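Local structure of hypothetical protein (Pseudomonas syringae pv. tomato, 2PAG) at residues A[19-24]-A[48-53]; A[28-33]-A[70-75]; A[55-60]-A[89-94]. The protein is of unknown function but binds calcium and belongs to the SMI1/KNR4 (SUKH) family, whose small domains are built of helices and an antiparallel sheet. All blocks are in the same frame, centred on the assembly; numbering follows the deposited sequence.

Contact 1 (A[19-24]-A[48-53]); sequences LELPDE and TVSDVV
Leu21 lays its CD1 methyl over the turn that follows helix 40-49, and together with Pro22 it packs closely on Ser50 and Asp51. Leu21 CG stands anti to the backbone N (chi1 -166°). From there Leu21 CD1 touches Ser50 N at 3.7 Å and also meets Asp51 OD1, while Leu21 CB lies beside CB and CG of the same aspartate; a leucine suits a place where both its stem and its tip find a neighbour. Next to it, Pro22 sets CD 3.2 Å from Ser50 OG. That hydroxyl is bonded to Leu46 O of the preceding helix, so the proline ring meets an oxygen already satisfied. The chain here leaves the helix through a type I turn, Val49 to Val52, closed by Val52 N to Val49 O; segment 19-24, an irregular link between helices 2-11 and 24-34, passes beside it. Mid-contact, a water donates to both Glu20 O and Ser50 O. The Leu19 end is more exposed. Leu19 CB still lies 3.6 Å from Asp51 O, and Leu19 and Val53 cross at about a right angle, CD1 to CG2 3.8 Å, but no direct hydrogen bond joins the segments; a second water accepts from Leu19 N and donates to Asp51 O. The Asp51 carboxylate forms a salt bridge with Arg9 of helix 2-11.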
ATOM      1  N   LEU A  19       9.206  11.896   0.907  1.00 16.00           N
ATOM      2  CA  LEU A  19       7.872  11.601   0.408  1.00 16.43           C
ATOM      3  C   LEU A  19       6.862  12.429   1.201  1.00 16.42           C
ATOM      4  O   LEU A  19       7.102  12.768   2.365  1.00 19.58           O
ATOM      5  CB  LEU A  19       7.557  10.120   0.589  1.00 13.91           C
ATOM      6  CG  LEU A  19       8.486   9.106  -0.066  1.00 14.32           C
ATOM      7  CD1 LEU A  19       7.954   7.706   0.213  1.00 16.17           C
ATOM      8  CD2 LEU A  19       8.557   9.353  -1.562  1.00 15.83           C
ATOM      9  N   GLU A  20       5.735  12.745   0.572  1.00 16.66           N
ATOM     10  CA  GLU A  20       4.694  13.528   1.224  1.00 18.99           C
ATOM     11  C   GLU A  20       3.563  12.647   1.718  1.00 18.95           C
ATOM     12  O   GLU A  20       3.251  11.623   1.112  1.00 18.42           O
ATOM     13  CB  GLU A  20       4.135  14.574   0.263  1.00 20.66           C
ATOM     14  CG  GLU A  20       5.172  15.562  -0.243  1.00 25.72           C
ATOM     15  CD  GLU A  20       4.569  16.637  -1.122  1.00 29.26           C
ATOM     16  OE1 GLU A  20       3.846  16.285  -2.081  1.00 32.22           O
ATOM     17  OE2 GLU A  20       4.823  17.834  -0.858  1.00 33.02           O
ATOM     18  N   LEU A  21       2.962  13.050   2.831  1.00 18.78           N
ATOM     19  CA  LEU A  21       1.847  12.315   3.409  1.00 17.20           C
ATOM     20  C   LEU A  21       0.573  12.981   2.881  1.00 16.79           C
ATOM     21  O   LEU A  21       0.448  14.204   2.907  1.00 15.97           O
ATOM     22  CB  LEU A  21       1.910  12.405   4.938  1.00 18.79           C
ATOM     23  CG  LEU A  21       1.032  11.456   5.748  1.00 19.55           C
ATOM     24  CD1 LEU A  21       1.445  10.013   5.465  1.00 19.30           C
ATOM     25  CD2 LEU A  21       1.172  11.775   7.232  1.00 19.75           C
ATOM     26  N   PRO A  22      -0.385  12.183   2.382  1.00 14.29           N
ATOM     27  CA  PRO A  22      -1.633  12.738   1.852  1.00 15.47           C
ATOM     28  C   PRO A  22      -2.633  13.125   2.931  1.00 15.74           C
ATOM     29  O   PRO A  22      -2.514  12.708   4.079  1.00 15.24           O
ATOM     30  CB  PRO A  22      -2.168  11.598   0.996  1.00 14.91           C
ATOM     31  CG  PRO A  22      -1.802  10.397   1.835  1.00 14.24           C
ATOM     32  CD  PRO A  22      -0.364  10.714   2.246  1.00 15.40           C
ATOM     33  N   ASP A  23      -3.606  13.945   2.549  1.00 18.17           N
ATOM     34  CA  ASP A  23      -4.668  14.332   3.464  1.00 19.61           C
ATOM     35  C   ASP A  23      -5.907  13.598   2.971  1.00 20.75           C
ATOM     36  O   ASP A  23      -5.892  12.983   1.899  1.00 19.44           O
ATOM     37  CB  ASP A  23      -4.902  15.847   3.457  1.00 23.01           C
ATOM     38  CG  ASP A  23      -5.047  16.416   2.064  1.00 25.69           C
ATOM     39  OD1 ASP A  23      -5.810  15.848   1.252  1.00 25.06           O
ATOM     40  OD2 ASP A  23      -4.404  17.452   1.786  1.00 31.41           O
ATOM     41  N   GLU A  24      -6.982  13.657   3.742  1.00 20.99           N
ATOM     42  CA  GLU A  24      -8.199  12.963   3.367  1.00 22.07           C
ATOM     43  C   GLU A  24      -8.745  13.328   1.988  1.00 20.83           C
ATOM     44  O   GLU A  24      -9.217  12.451   1.265  1.00 19.22           O
ATOM     45  CB  GLU A  24      -9.254  13.163   4.456  1.00 25.05           C
ATOM     46  CG  GLU A  24      -8.873  12.461   5.753  1.00 30.25           C
ATOM     47  CD  GLU A  24      -9.908  12.616   6.843  1.00 34.68           C
ATOM     48  OE1 GLU A  24     -10.084  13.750   7.340  1.00 36.28           O
ATOM     49  OE2 GLU A  24     -10.546  11.602   7.199  1.00 36.77           O
ATOM     50  N   THR A  48      -1.265   7.808   7.457  1.00 12.48           N
ATOM     51  CA  THR A  48      -0.323   7.864   8.569  1.00 13.23           C
ATOM     52  C   THR A  48       1.123   7.457   8.313  1.00 15.12           C
ATOM     53  O   THR A  48       2.027   7.943   8.994  1.00 15.00           O
ATOM     54  CB  THR A  48      -0.833   7.012   9.743  1.00 16.47           C
ATOM     55  OG1 THR A  48      -0.901   5.634   9.351  1.00 16.61           O
ATOM     56  CG2 THR A  48      -2.207   7.464  10.145  1.00 15.02           C
ATOM     57  N   VAL A  49       1.359   6.569   7.351  1.00 12.48           N
ATOM     58  CA  VAL A  49       2.727   6.123   7.100  1.00 12.34           C
ATOM     59  C   VAL A  49       3.179   6.013   5.643  1.00 12.06           C
ATOM     60  O   VAL A  49       4.276   5.522   5.385  1.00 12.97           O
ATOM     61  CB  VAL A  49       2.990   4.759   7.794  1.00 12.39           C
ATOM     62  CG1 VAL A  49       2.780   4.891   9.294  1.00 12.35           C
ATOM     63  CG2 VAL A  49       2.067   3.686   7.246  1.00 13.12           C
ATOM     64  N   SER A  50       2.369   6.483   4.691  1.00 11.84           N
ATOM     65  CA  SER A  50       2.769   6.360   3.289  1.00 11.70           C
ATOM     66  C   SER A  50       3.909   7.289   2.866  1.00 12.82           C
ATOM     67  O   SER A  50       4.295   7.306   1.691  1.00 14.79           O
ATOM     68  CB  SER A  50       1.563   6.507   2.338  1.00 12.03           C
ATOM     69  OG  SER A  50       1.006   7.810   2.317  1.00 12.12           O
ATOM     70  N   ASP A  51       4.448   8.057   3.811  1.00 14.56           N
ATOM     71  CA  ASP A  51       5.585   8.926   3.506  1.00 16.04           C
ATOM     72  C   ASP A  51       6.859   8.255   4.019  1.00 16.59           C
ATOM     73  O   ASP A  51       7.956   8.817   3.938  1.00 18.00           O
ATOM     74  CB  ASP A  51       5.410  10.303   4.159  1.00 18.66           C
ATOM     75  CG  ASP A  51       5.364  10.236   5.675  1.00 18.90           C
ATOM     76  OD1 ASP A  51       4.861   9.232   6.214  1.00 18.78           O
ATOM     77  OD2 ASP A  51       5.817  11.206   6.331  1.00 22.61           O
ATOM     78  N   VAL A  52       6.710   7.038   4.528  1.00 13.18           N
ATOM     79  CA  VAL A  52       7.832   6.286   5.071  1.00 13.68           C
ATOM     80  C   VAL A  52       8.623   5.464   4.051  1.00 13.76           C
ATOM     81  O   VAL A  52       8.060   4.834   3.135  1.00 14.27           O
ATOM     82  CB  VAL A  52       7.356   5.344   6.217  1.00 13.81           C
ATOM     83  CG1 VAL A  52       8.493   4.445   6.673  1.00 13.24           C
ATOM     84  CG2 VAL A  52       6.844   6.178   7.385  1.00 14.64           C
ATOM     85  N   VAL A  53       9.942   5.501   4.215  1.00 13.59           N
ATOM     86  CA  VAL A  53      10.871   4.759   3.375  1.00 14.31           C
ATOM     87  C   VAL A  53      11.574   3.781   4.313  1.00 14.49           C
ATOM     88  O   VAL A  53      12.177   4.200   5.307  1.00 14.80           O
ATOM     89  CB  VAL A  53      11.910   5.706   2.738  1.00 14.26           C
ATOM     90  CG1 VAL A  53      12.880   4.916   1.881  1.00 14.53           C
ATOM     91  CG2 VAL A  53      11.198   6.772   1.912  1.00 16.55           C
TER
HETATM   92  O   HOH W   1      10.129  10.327   3.221  1.00 16.85           O
HETATM   93  O   HOH W   2       3.944   9.300  -0.218  1.00 13.96           O

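Contact 2 (A[28-33]-A[70-75]); sequences VEIEEQ and YLPEVC
The phenol ring of Tyr70 has the pyrrolidine of Pro72 on one face, with Pro72 CD 3.4 Å above the plane and over its centre, while Glu73 CG and a water oxygen lie at the edge, in plane. Ile30 of the facing helix approaches the ring obliquely, its CD1 being 4.1 Å from Tyr70 CE1. The other flat group, the amide of Gln33, is turned 43° from the ring plane, and the two side chains cross at about a right angle. Their polar ends share the edge water, which donates to Gln33 OE1 and also bonds Tyr70 OH. A tyrosine fits this margin because its ring can pack on proline and isoleucine while its hydroxyl reaches the water.

The two segments belong to helices 24-34 and 71-81. Their parts 28-33 and 71-75 run at 27° to each other, with axes 10.7 Å apart at closest approach. At that spacing the backbones do not touch, and large side chains must bridge the gap. Tyr70 takes the N-cap position, and Pro72 sits in the first turn, where a helix needs no N-H from it.

Ile30 is the main apolar bridge. CG1 is anti to the carbonyl carbon (chi1 -63°), and beyond it Ile30 CD1 meets Pro72 CG at 3.8 Å as well as the tyrosine; the other branch, Ile30 CG2, faces Leu71 CD2 at 4.0 Å. A beta-branched residue thus serves neighbours on two branches. Ile30 also touches Val62, and Leu71 packs on Ile88 of strand 88-93. Toward the exposed side, Gln33 extends beyond CG to bring OE1 within 3.9 Å of Pro72 CG.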
ATOM      1  N   VAL A  28      -9.658  10.853  -1.251  1.00 18.31           N
ATOM      2  CA  VAL A  28     -10.955  10.815  -1.915  1.00 17.64           C
ATOM      3  C   VAL A  28     -10.736  10.930  -3.423  1.00 18.46           C
ATOM      4  O   VAL A  28     -11.374  10.220  -4.199  1.00 18.66           O
ATOM      5  CB  VAL A  28     -11.887  11.954  -1.432  1.00 19.22           C
ATOM      6  CG1 VAL A  28     -13.117  12.046  -2.333  1.00 20.14           C
ATOM      7  CG2 VAL A  28     -12.326  11.686   0.000  1.00 18.04           C
ATOM      8  N   GLU A  29      -9.822  11.807  -3.840  1.00 17.71           N
ATOM      9  CA  GLU A  29      -9.534  11.975  -5.269  1.00 19.01           C
ATOM     10  C   GLU A  29      -9.086  10.661  -5.904  1.00 18.41           C
ATOM     11  O   GLU A  29      -9.532  10.305  -6.999  1.00 17.05           O
ATOM     12  CB  GLU A  29      -8.435  13.020  -5.498  1.00 24.46           C
ATOM     13  CG  GLU A  29      -8.828  14.452  -5.188  1.00 30.76           C
ATOM     14  CD  GLU A  29      -7.793  15.450  -5.687  1.00 34.56           C
ATOM     15  OE1 GLU A  29      -6.602  15.311  -5.327  1.00 36.05           O
ATOM     16  OE2 GLU A  29      -8.169  16.374  -6.440  1.00 37.28           O
ATOM     17  N   ILE A  30      -8.196   9.947  -5.223  1.00 16.43           N
ATOM     18  CA  ILE A  30      -7.703   8.670  -5.730  1.00 15.43           C
ATOM     19  C   ILE A  30      -8.841   7.654  -5.839  1.00 15.54           C
ATOM     20  O   ILE A  30      -8.958   6.944  -6.840  1.00 14.53           O
ATOM     21  CB  ILE A  30      -6.610   8.089  -4.811  1.00 16.11           C
ATOM     22  CG1 ILE A  30      -5.401   9.024  -4.782  1.00 17.88           C
ATOM     23  CG2 ILE A  30      -6.216   6.693  -5.281  1.00 16.35           C
ATOM     24  CD1 ILE A  30      -4.685   9.169  -6.115  1.00 16.87           C
ATOM     25  N   GLU A  31      -9.677   7.583  -4.810  1.00 14.77           N
ATOM     26  CA  GLU A  31     -10.801   6.649  -4.824  1.00 16.45           C
ATOM     27  C   GLU A  31     -11.684   6.912  -6.034  1.00 16.81           C
ATOM     28  O   GLU A  31     -12.057   5.993  -6.762  1.00 18.86           O
ATOM     29  CB  GLU A  31     -11.648   6.797  -3.561  1.00 18.62           C
ATOM     30  CG  GLU A  31     -10.952   6.363  -2.291  1.00 20.09           C
ATOM     31  CD  GLU A  31     -11.868   6.403  -1.089  1.00 22.72           C
ATOM     32  OE1 GLU A  31     -12.337   7.507  -0.731  1.00 23.42           O
ATOM     33  OE2 GLU A  31     -12.120   5.330  -0.499  1.00 22.62           O
ATOM     34  N   GLU A  32     -12.019   8.177  -6.245  1.00 16.31           N
ATOM     35  CA  GLU A  32     -12.875   8.540  -7.364  1.00 17.94           C
ATOM     36  C   GLU A  32     -12.235   8.215  -8.707  1.00 15.87           C
ATOM     37  O   GLU A  32     -12.913   7.757  -9.627  1.00 15.15           O
ATOM     38  CB  GLU A  32     -13.230  10.024  -7.279  1.00 19.94           C
ATOM     39  CG  GLU A  32     -13.893  10.391  -5.962  1.00 23.28           C
ATOM     40  CD  GLU A  32     -14.265  11.857  -5.882  1.00 28.19           C
ATOM     41  OE1 GLU A  32     -13.416  12.706  -6.235  1.00 29.19           O
ATOM     42  OE2 GLU A  32     -15.402  12.159  -5.455  1.00 30.99           O
ATOM     43  N   GLN A  33     -10.932   8.446  -8.822  1.00 16.13           N
ATOM     44  CA  GLN A  33     -10.211   8.158 -10.059  1.00 18.55           C
ATOM     45  C   GLN A  33     -10.263   6.685 -10.423  1.00 18.83           C
ATOM     46  O   GLN A  33     -10.312   6.329 -11.604  1.00 20.39           O
ATOM     47  CB  GLN A  33      -8.744   8.532  -9.925  1.00 19.20           C
ATOM     48  CG  GLN A  33      -8.432   9.988  -9.989  1.00 24.12           C
ATOM     49  CD  GLN A  33      -6.958  10.222  -9.761  1.00 24.76           C
ATOM     50  OE1 GLN A  33      -6.106   9.620 -10.429  1.00 25.42           O
ATOM     51  NE2 GLN A  33      -6.641  11.090  -8.811  1.00 26.93           N
ATOM     52  N   TYR A  70       2.884   5.162  -7.377  1.00 12.17           N
ATOM     53  CA  TYR A  70       1.621   5.898  -7.465  1.00 12.41           C
ATOM     54  C   TYR A  70       0.466   4.904  -7.619  1.00 12.70           C
ATOM     55  O   TYR A  70       0.361   4.208  -8.628  1.00 12.67           O
ATOM     56  CB  TYR A  70       1.678   6.861  -8.655  1.00 13.98           C
ATOM     57  CG  TYR A  70       0.509   7.806  -8.745  1.00 14.39           C
ATOM     58  CD1 TYR A  70       0.132   8.586  -7.654  1.00 14.84           C
ATOM     59  CD2 TYR A  70      -0.218   7.930  -9.926  1.00 15.03           C
ATOM     60  CE1 TYR A  70      -0.946   9.473  -7.739  1.00 15.42           C
ATOM     61  CE2 TYR A  70      -1.297   8.810 -10.021  1.00 15.05           C
ATOM     62  CZ  TYR A  70      -1.654   9.577  -8.928  1.00 16.01           C
ATOM     63  OH  TYR A  70      -2.711  10.454  -9.040  1.00 20.34           O
ATOM     64  N   LEU A  71      -0.424   4.866  -6.628  1.00 11.81           N
ATOM     65  CA  LEU A  71      -1.522   3.899  -6.624  1.00 10.96           C
ATOM     66  C   LEU A  71      -2.312   3.690  -7.916  1.00 11.75           C
ATOM     67  O   LEU A  71      -2.519   2.546  -8.331  1.00 12.15           O
ATOM     68  CB  LEU A  71      -2.486   4.195  -5.466  1.00 10.64           C
ATOM     69  CG  LEU A  71      -3.544   3.127  -5.149  1.00  9.96           C
ATOM     70  CD1 LEU A  71      -2.889   1.746  -5.002  1.00 11.44           C
ATOM     71  CD2 LEU A  71      -4.269   3.502  -3.862  1.00 13.44           C
ATOM     72  N   PRO A  72      -2.769   4.771  -8.570  1.00 12.36           N
ATOM     73  CA  PRO A  72      -3.527   4.551  -9.806  1.00 13.46           C
ATOM     74  C   PRO A  72      -2.727   3.806 -10.873  1.00 13.04           C
ATOM     75  O   PRO A  72      -3.277   2.965 -11.586  1.00 12.92           O
ATOM     76  CB  PRO A  72      -3.907   5.966 -10.233  1.00 13.81           C
ATOM     77  CG  PRO A  72      -4.041   6.679  -8.916  1.00 12.73           C
ATOM     78  CD  PRO A  72      -2.809   6.190  -8.178  1.00 12.91           C
ATOM     79  N   GLU A  73      -1.437   4.120 -10.988  1.00 13.08           N
ATOM     80  CA  GLU A  73      -0.592   3.444 -11.970  1.00 14.75           C
ATOM     81  C   GLU A  73      -0.298   2.005 -11.550  1.00 14.43           C
ATOM     82  O   GLU A  73      -0.259   1.108 -12.391  1.00 13.54           O
ATOM     83  CB  GLU A  73       0.726   4.203 -12.178  1.00 17.89           C
ATOM     84  CG  GLU A  73       0.581   5.592 -12.797  1.00 23.31           C
ATOM     85  CD  GLU A  73       0.297   5.573 -14.297  1.00 26.06           C
ATOM     86  OE1 GLU A  73       0.174   6.672 -14.884  1.00 29.62           O
ATOM     87  OE2 GLU A  73       0.201   4.477 -14.893  1.00 27.25           O
ATOM     88  N   VAL A  74      -0.078   1.782 -10.256  1.00 12.93           N
ATOM     89  CA  VAL A  74       0.187   0.433  -9.764  1.00 11.75           C
ATOM     90  C   VAL A  74      -1.053  -0.449  -9.986  1.00 12.43           C
ATOM     91  O   VAL A  74      -0.940  -1.620 -10.347  1.00 13.88           O
ATOM     92  CB  VAL A  74       0.565   0.445  -8.251  1.00 12.09           C
ATOM     93  CG1 VAL A  74       0.694  -0.968  -7.727  1.00 12.60           C
ATOM     94  CG2 VAL A  74       1.889   1.175  -8.050  1.00 10.60           C
ATOM     95  N   CYS A  75      -2.240   0.117  -9.774  1.00 12.52           N
ATOM     96  CA  CYS A  75      -3.481  -0.628  -9.969  1.00 11.75           C
ATOM     97  C   CYS A  75      -3.636  -1.030 -11.428  1.00 11.78           C
ATOM     98  O   CYS A  75      -3.928  -2.186 -11.736  1.00 12.58           O
ATOM     99  CB  CYS A  75      -4.692   0.209  -9.552  1.00 12.10           C
ATOM    100  SG  CYS A  75      -4.946   0.319  -7.771  1.00 13.74           S
TER
HETATM  101  O   HOH W   3      -3.916  10.841 -11.166  1.00 32.16           O

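Contact 3 (A[55-60]-A[89-94]); sequences GSLEPV and PICQDG
Leu57 meets strand 88-93 at the root and at the tip of its side chain. Leu57 CB lies 3.9 Å from Cys91 SG; CG stands anti to the carbonyl carbon (chi1 -70°); and at the tip Leu57 CD2 rests 3.9 Å from Asp93 OD1, the two side chains crossing obliquely. Leucine has the length to span both residues, and Val131 of helix 124-132 also packs on it. Cys91, small and weakly polar, fits against the backbone of Pro59, with Cys91 SG 3.8 Å from Pro59 CA.

One direct hydrogen bond joins the segments: Val60 N donates to Ile90 O over 2.9 Å, nearly straight at the hydrogen (168°), although the donor stands above the carbonyl plane. Both methyls of Val60 lie against that oxygen, CG1 and CG2 each 3.5 Å from Ile90 O. Farther along, two waters replace direct pairing. One donates to Glu58 O and accepts from Gln92 N; the other accepts from Glu58 N and donates to Gln92 O. Pro59, between them and Val60, lacks an N-H to give to the strand. Gln92 NE2 bonds Gly94 O of its own segment.

Ile90 and Cys91 both face Tyr98 of strand 96-100. This is a classic beta bulge, set in an outermost strand of the antiparallel sheet, which segment 55-60 meets through one direct bond and two waters.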
ATOM      1  N   GLY A  55      13.392  -0.543   4.521  1.00 17.67           N
ATOM      2  CA  GLY A  55      13.656  -1.881   4.026  1.00 16.63           C
ATOM      3  C   GLY A  55      13.765  -2.084   2.531  1.00 17.36           C
ATOM      4  O   GLY A  55      14.227  -1.205   1.801  1.00 18.51           O
ATOM      5  N   SER A  56      13.328  -3.260   2.084  1.00 19.23           N
ATOM      6  CA  SER A  56      13.393  -3.637   0.675  1.00 19.44           C
ATOM      7  C   SER A  56      12.052  -3.596  -0.051  1.00 19.89           C
ATOM      8  O   SER A  56      11.931  -4.125  -1.157  1.00 19.73           O
ATOM      9  CB  SER A  56      13.979  -5.046   0.537  1.00 20.18           C
ATOM     10  OG  SER A  56      13.145  -6.010   1.164  1.00 21.84           O
ATOM     11  N   LEU A  57      11.047  -2.993   0.573  1.00 17.26           N
ATOM     12  CA  LEU A  57       9.723  -2.882  -0.037  1.00 15.32           C
ATOM     13  C   LEU A  57       9.289  -1.425  -0.073  1.00 14.99           C
ATOM     14  O   LEU A  57       9.543  -0.670   0.859  1.00 14.95           O
ATOM     15  CB  LEU A  57       8.695  -3.704   0.747  1.00 13.18           C
ATOM     16  CG  LEU A  57       8.827  -5.229   0.653  1.00 12.42           C
ATOM     17  CD1 LEU A  57       7.882  -5.890   1.630  1.00 13.93           C
ATOM     18  CD2 LEU A  57       8.530  -5.687  -0.759  1.00 15.28           C
ATOM     19  N   GLU A  58       8.646  -1.036  -1.171  1.00 15.02           N
ATOM     20  CA  GLU A  58       8.157   0.325  -1.330  1.00 13.58           C
ATOM     21  C   GLU A  58       6.651   0.258  -1.560  1.00 14.88           C
ATOM     22  O   GLU A  58       6.184   0.066  -2.686  1.00 15.36           O
ATOM     23  CB  GLU A  58       8.820   1.001  -2.524  1.00 18.13           C
ATOM     24  CG  GLU A  58      10.302   1.231  -2.378  1.00 21.99           C
ATOM     25  CD  GLU A  58      10.882   1.892  -3.611  1.00 26.01           C
ATOM     26  OE1 GLU A  58      11.040   1.197  -4.632  1.00 28.60           O
ATOM     27  OE2 GLU A  58      11.156   3.109  -3.563  1.00 30.29           O
ATOM     28  N   PRO A  59       5.866   0.411  -0.489  1.00 13.13           N
ATOM     29  CA  PRO A  59       4.413   0.354  -0.636  1.00 12.79           C
ATOM     30  C   PRO A  59       3.848   1.482  -1.498  1.00 11.82           C
ATOM     31  O   PRO A  59       4.536   2.456  -1.823  1.00 11.39           O
ATOM     32  CB  PRO A  59       3.916   0.421   0.810  1.00 13.80           C
ATOM     33  CG  PRO A  59       5.086  -0.081   1.610  1.00 12.67           C
ATOM     34  CD  PRO A  59       6.239   0.578   0.922  1.00 12.13           C
ATOM     35  N   VAL A  60       2.580   1.345  -1.861  1.00 10.70           N
ATOM     36  CA  VAL A  60       1.934   2.344  -2.692  1.00 10.00           C
ATOM     37  C   VAL A  60       1.793   3.703  -2.018  1.00  9.87           C
ATOM     38  O   VAL A  60       1.746   3.821  -0.779  1.00 10.82           O
ATOM     39  CB  VAL A  60       0.539   1.874  -3.163  1.00  9.63           C
ATOM     40  CG1 VAL A  60       0.671   0.606  -4.002  1.00 13.28           C
ATOM     41  CG2 VAL A  60      -0.374   1.640  -1.969  1.00 11.33           C
ATOM     42  N   PRO A  89      -3.919  -3.137  -4.764  1.00 10.74           N
ATOM     43  CA  PRO A  89      -2.533  -3.348  -4.336  1.00 12.29           C
ATOM     44  C   PRO A  89      -2.069  -2.408  -3.240  1.00 13.24           C
ATOM     45  O   PRO A  89      -2.391  -1.222  -3.250  1.00 13.56           O
ATOM     46  CB  PRO A  89      -1.735  -3.131  -5.618  1.00 13.03           C
ATOM     47  CG  PRO A  89      -2.689  -3.559  -6.679  1.00 13.69           C
ATOM     48  CD  PRO A  89      -3.998  -2.963  -6.225  1.00 11.83           C
ATOM     49  N   ILE A  90      -1.324  -2.946  -2.279  1.00 12.92           N
ATOM     50  CA  ILE A  90      -0.762  -2.115  -1.232  1.00 12.30           C
ATOM     51  C   ILE A  90       0.750  -2.109  -1.442  1.00 13.09           C
ATOM     52  O   ILE A  90       1.431  -1.169  -1.053  1.00 11.44           O
ATOM     53  CB  ILE A  90      -1.124  -2.616   0.206  1.00 10.98           C
ATOM     54  CG1 ILE A  90      -0.424  -1.723   1.232  1.00 12.43           C
ATOM     55  CG2 ILE A  90      -0.697  -4.082   0.412  1.00 13.07           C
ATOM     56  CD1 ILE A  90      -0.871  -1.950   2.667  1.00 12.99           C
ATOM     57  N   CYS A  91       1.283  -3.147  -2.082  1.00 12.97           N
ATOM     58  CA  CYS A  91       2.719  -3.161  -2.314  1.00 13.03           C
ATOM     59  C   CYS A  91       3.177  -4.146  -3.373  1.00 14.32           C
ATOM     60  O   CYS A  91       2.881  -5.333  -3.306  1.00 13.89           O
ATOM     61  CB  CYS A  91       3.460  -3.447  -1.004  1.00 13.65           C
ATOM     62  SG  CYS A  91       5.264  -3.320  -1.120  1.00 15.49           S
ATOM     63  N   GLN A  92       3.907  -3.630  -4.356  1.00 14.98           N
ATOM     64  CA  GLN A  92       4.448  -4.474  -5.413  1.00 16.78           C
ATOM     65  C   GLN A  92       5.705  -5.177  -4.883  1.00 17.44           C
ATOM     66  O   GLN A  92       6.432  -4.629  -4.051  1.00 16.73           O
ATOM     67  CB  GLN A  92       4.819  -3.613  -6.620  1.00 17.47           C
ATOM     68  CG  GLN A  92       5.236  -4.413  -7.845  1.00 17.16           C
ATOM     69  CD  GLN A  92       5.740  -3.530  -8.969  1.00 20.87           C
ATOM     70  OE1 GLN A  92       5.349  -2.364  -9.082  1.00 19.54           O
ATOM     71  NE2 GLN A  92       6.605  -4.087  -9.823  1.00 21.40           N
ATOM     72  N   ASP A  93       5.949  -6.396  -5.344  1.00 18.18           N
ATOM     73  CA  ASP A  93       7.143  -7.141  -4.940  1.00 20.04           C
ATOM     74  C   ASP A  93       7.555  -7.938  -6.166  1.00 20.80           C
ATOM     75  O   ASP A  93       7.173  -9.096  -6.321  1.00 21.88           O
ATOM     76  CB  ASP A  93       6.848  -8.078  -3.766  1.00 22.62           C
ATOM     77  CG  ASP A  93       8.105  -8.753  -3.222  1.00 26.14           C
ATOM     78  OD1 ASP A  93       9.224  -8.287  -3.542  1.00 25.94           O
ATOM     79  OD2 ASP A  93       7.976  -9.740  -2.461  1.00 27.33           O
ATOM     80  N   GLY A  94       8.326  -7.299  -7.040  1.00 22.04           N
ATOM     81  CA  GLY A  94       8.739  -7.953  -8.269  1.00 21.80           C
ATOM     82  C   GLY A  94       7.525  -7.986  -9.179  1.00 21.36           C
ATOM     83  O   GLY A  94       6.971  -6.936  -9.521  1.00 21.16           O
TER
HETATM   84  O   HOH W   4       4.270  -0.781  -4.575  1.00 13.13           O
HETATM   85  O   HOH W   5       8.312  -2.694  -3.458  1.00 21.00           O

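Overall arrangement
From the N terminus, helix 2-11 leads into segment 19-24, and contact 1 closes the first loop by joining this link before helix 24-34 to the turn after helix 40-49. Segment 28-33 opens contact 2 before that loop has closed, so contacts 1 and 2 cross. Contact 3 opens at 55-60, after contact 1 is complete; segment 70-75 then closes contact 2, joining helices 24-34 and 71-81, and contact 3 closes last at 89-94, bringing strand 88-93 to loop 55-60. Contacts 2 and 3 therefore cross, while 1 and 3 stand in series. Leu71 and Val74 pack on Pro89, and Leu71 also on Val60, joining contacts 2 and 3, whereas Ser50 touches Val60 between contacts 1 and 3.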